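Local coordinates for BluB-like flavoprotein (Clostridium difficile 630, PDB 3EO8) that binds flavin mononucleotide and probably works as an oxidoreductase of the nitroreductase family, at residues H47-K52 / A175-E180. Sequence-based numbering, arbitrary orientation.
Sequences HFVVIK and AVLEAE
L177 reaches from helix 170-181 to V49 and I51, two residues on the same face of strand 47-51, and the contact is wholly apolar. Its CD1 lies 4.2 Å from V49 CG1 and 4.2 Å from I51 CD1; since V49 CG1 and I51 CD1 are themselves 4.5 Å apart, the three methyls form a nearly equilateral triangle. L177 CD2 is also 4.2 Å from V49 CG1, so the valine methyl faces the fork of the leucine, whereas I51 meets the CD1 branch alone. Torsions account for the reach: the anti chi1 of L177 (180°) extends it across the gap, while that of V49 (-179°) turns CG1 to meet it; the closest CA atoms, those of V49 and L177, stand 9.6 Å apart. The methyl distances are those of van der Waals contact, and the 92 Å² buried over both sides shows how limited it is; no hydrogen bond joins the segments.

The surroundings complete the apolar layer. L105 and F107 of strand 102-108 and F183 also touch L177, and V49 rests on F183 as well. Beyond the leucine, a polar tie links the last turn of helix 170-181 to the residue just after segment 47-52: E180 O accepts a hydrogen bond from R53 NH1.

Strand 47-51 pairs antiparallel with 102-108 on one side and parallel with a strand of the second subunit on the other, whose I218 packs on V49 and I51. Packing of a helix against a sheet that the second subunit's C-terminal strand continues is characteristic of the dimeric alpha+beta nitroreductase fold.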
loop_
_atom_site.group_PDB
_atom_site.type_symbol
_atom_site.label_atom_id
_atom_site.label_comp_id
_atom_site.label_asym_id
_atom_site.label_seq_id
_atom_site.Cartn_x
_atom_site.Cartn_y
_atom_site.Cartn_z
ATOM N N HIS A 47 4.288 12.611 1.907
ATOM C CA HIS A 47 4.119 14.071 1.956
ATOM C C HIS A 47 3.058 14.432 0.924
ATOM O O HIS A 47 3.180 14.080 -0.242
ATOM C CB HIS A 47 5.429 14.836 1.652
ATOM C CG HIS A 47 5.338 16.297 1.970
ATOM N ND1 HIS A 47 5.598 16.801 3.223
ATOM C CD2 HIS A 47 4.954 17.349 1.215
ATOM C CE1 HIS A 47 5.407 18.109 3.220
ATOM N NE2 HIS A 47 5.016 18.465 2.011
ATOM N N PHE A 48 2.019 15.135 1.349
ATOM C CA PHE A 48 0.912 15.463 0.471
ATOM C C PHE A 48 1.009 16.916 0.005
ATOM O O PHE A 48 0.915 17.833 0.831
ATOM C CB PHE A 48 -0.433 15.246 1.207
ATOM C CG PHE A 48 -0.656 13.821 1.611
ATOM C CD1 PHE A 48 -0.019 13.291 2.734
ATOM C CD2 PHE A 48 -1.462 12.992 0.851
ATOM C CE1 PHE A 48 -0.177 11.951 3.071
ATOM C CE2 PHE A 48 -1.632 11.659 1.185
ATOM C CZ PHE A 48 -0.989 11.132 2.291
ATOM N N VAL A 49 1.145 17.113 -1.307
ATOM C CA VAL A 49 1.198 18.436 -1.909
ATOM C C VAL A 49 -0.146 18.756 -2.511
ATOM O O VAL A 49 -0.577 18.111 -3.448
ATOM C CB VAL A 49 2.302 18.522 -2.987
ATOM C CG1 VAL A 49 2.364 19.925 -3.606
ATOM C CG2 VAL A 49 3.638 18.145 -2.380
ATOM N N VAL A 50 -0.836 19.741 -1.940
ATOM C CA VAL A 50 -2.200 20.031 -2.337
ATOM C C VAL A 50 -2.276 21.194 -3.328
ATOM O O VAL A 50 -1.849 22.316 -3.022
ATOM C CB VAL A 50 -3.016 20.399 -1.099
ATOM C CG1 VAL A 50 -4.454 20.701 -1.507
ATOM C CG2 VAL A 50 -2.987 19.250 -0.099
ATOM N N ILE A 51 -2.818 20.936 -4.516
ATOM C CA ILE A 51 -2.852 21.931 -5.566
ATOM C C ILE A 51 -4.262 22.243 -5.986
ATOM O O ILE A 51 -5.026 21.346 -6.311
ATOM C CB ILE A 51 -2.076 21.440 -6.813
ATOM C CG1 ILE A 51 -0.627 21.202 -6.467
ATOM C CG2 ILE A 51 -2.144 22.470 -7.952
ATOM C CD1 ILE A 51 0.092 20.315 -7.473
ATOM N N LYS A 52 -4.593 23.540 -5.983
ATOM C CA LYS A 52 -5.818 24.052 -6.571
ATOM C C LYS A 52 -5.536 25.003 -7.741
ATOM O O LYS A 52 -6.469 25.402 -8.456
ATOM C CB LYS A 52 -6.663 24.763 -5.500
ATOM C CG LYS A 52 -7.333 23.826 -4.495
ATOM C CD LYS A 52 -8.022 24.620 -3.381
ATOM C CE LYS A 52 -8.599 23.744 -2.294
ATOM N NZ LYS A 52 -9.336 24.609 -1.327
ATOM N N ALA A 175 9.745 18.122 -11.753
ATOM C CA ALA A 175 10.445 19.292 -12.286
ATOM C C ALA A 175 9.518 20.489 -12.481
ATOM O O ALA A 175 9.880 21.617 -12.160
ATOM C CB ALA A 175 11.108 18.931 -13.602
ATOM N N VAL A 176 8.331 20.256 -13.034
ATOM C CA VAL A 176 7.323 21.321 -13.154
ATOM C C VAL A 176 6.929 21.873 -11.793
ATOM O O VAL A 176 6.886 23.090 -11.602
ATOM C CB VAL A 176 6.038 20.828 -13.861
ATOM C CG1 VAL A 176 4.921 21.886 -13.771
ATOM C CG2 VAL A 176 6.367 20.453 -15.301
ATOM N N LEU A 177 6.625 20.991 -10.847
ATOM C CA LEU A 177 6.215 21.439 -9.519
ATOM C C LEU A 177 7.283 22.320 -8.906
ATOM O O LEU A 177 6.983 23.381 -8.345
ATOM C CB LEU A 177 5.974 20.231 -8.607
ATOM C CG LEU A 177 5.551 20.541 -7.187
ATOM C CD1 LEU A 177 4.187 21.269 -7.179
ATOM C CD2 LEU A 177 5.499 19.247 -6.373
ATOM N N GLU A 178 8.525 21.859 -8.999
ATOM C CA GLU A 178 9.675 22.590 -8.431
ATOM C C GLU A 178 9.844 23.961 -9.099
ATOM O O GLU A 178 9.981 24.975 -8.423
ATOM C CB GLU A 178 10.941 21.769 -8.609
ATOM C CG GLU A 178 12.185 22.337 -7.976
ATOM C CD GLU A 178 13.349 21.365 -8.086
ATOM O OE1 GLU A 178 13.264 20.226 -7.518
ATOM O OE2 GLU A 178 14.330 21.715 -8.761
ATOM N N ALA A 179 9.784 23.972 -10.427
ATOM C CA ALA A 179 9.988 25.195 -11.192
ATOM C C ALA A 179 8.910 26.258 -10.912
ATOM O O ALA A 179 9.203 27.465 -10.953
ATOM C CB ALA A 179 10.066 24.887 -12.668
ATOM N N GLU A 180 7.689 25.806 -10.636
ATOM C CA GLU A 180 6.524 26.679 -10.512
ATOM C C GLU A 180 6.143 27.075 -9.075
ATOM O O GLU A 180 5.343 27.996 -8.888
ATOM C CB GLU A 180 5.298 26.003 -11.143
ATOM C CG GLU A 180 5.393 25.745 -12.616
ATOM C CD GLU A 180 5.452 27.012 -13.456
ATOM O OE1 GLU A 180 4.811 28.025 -13.119
ATOM O OE2 GLU A 180 6.150 26.968 -14.481
#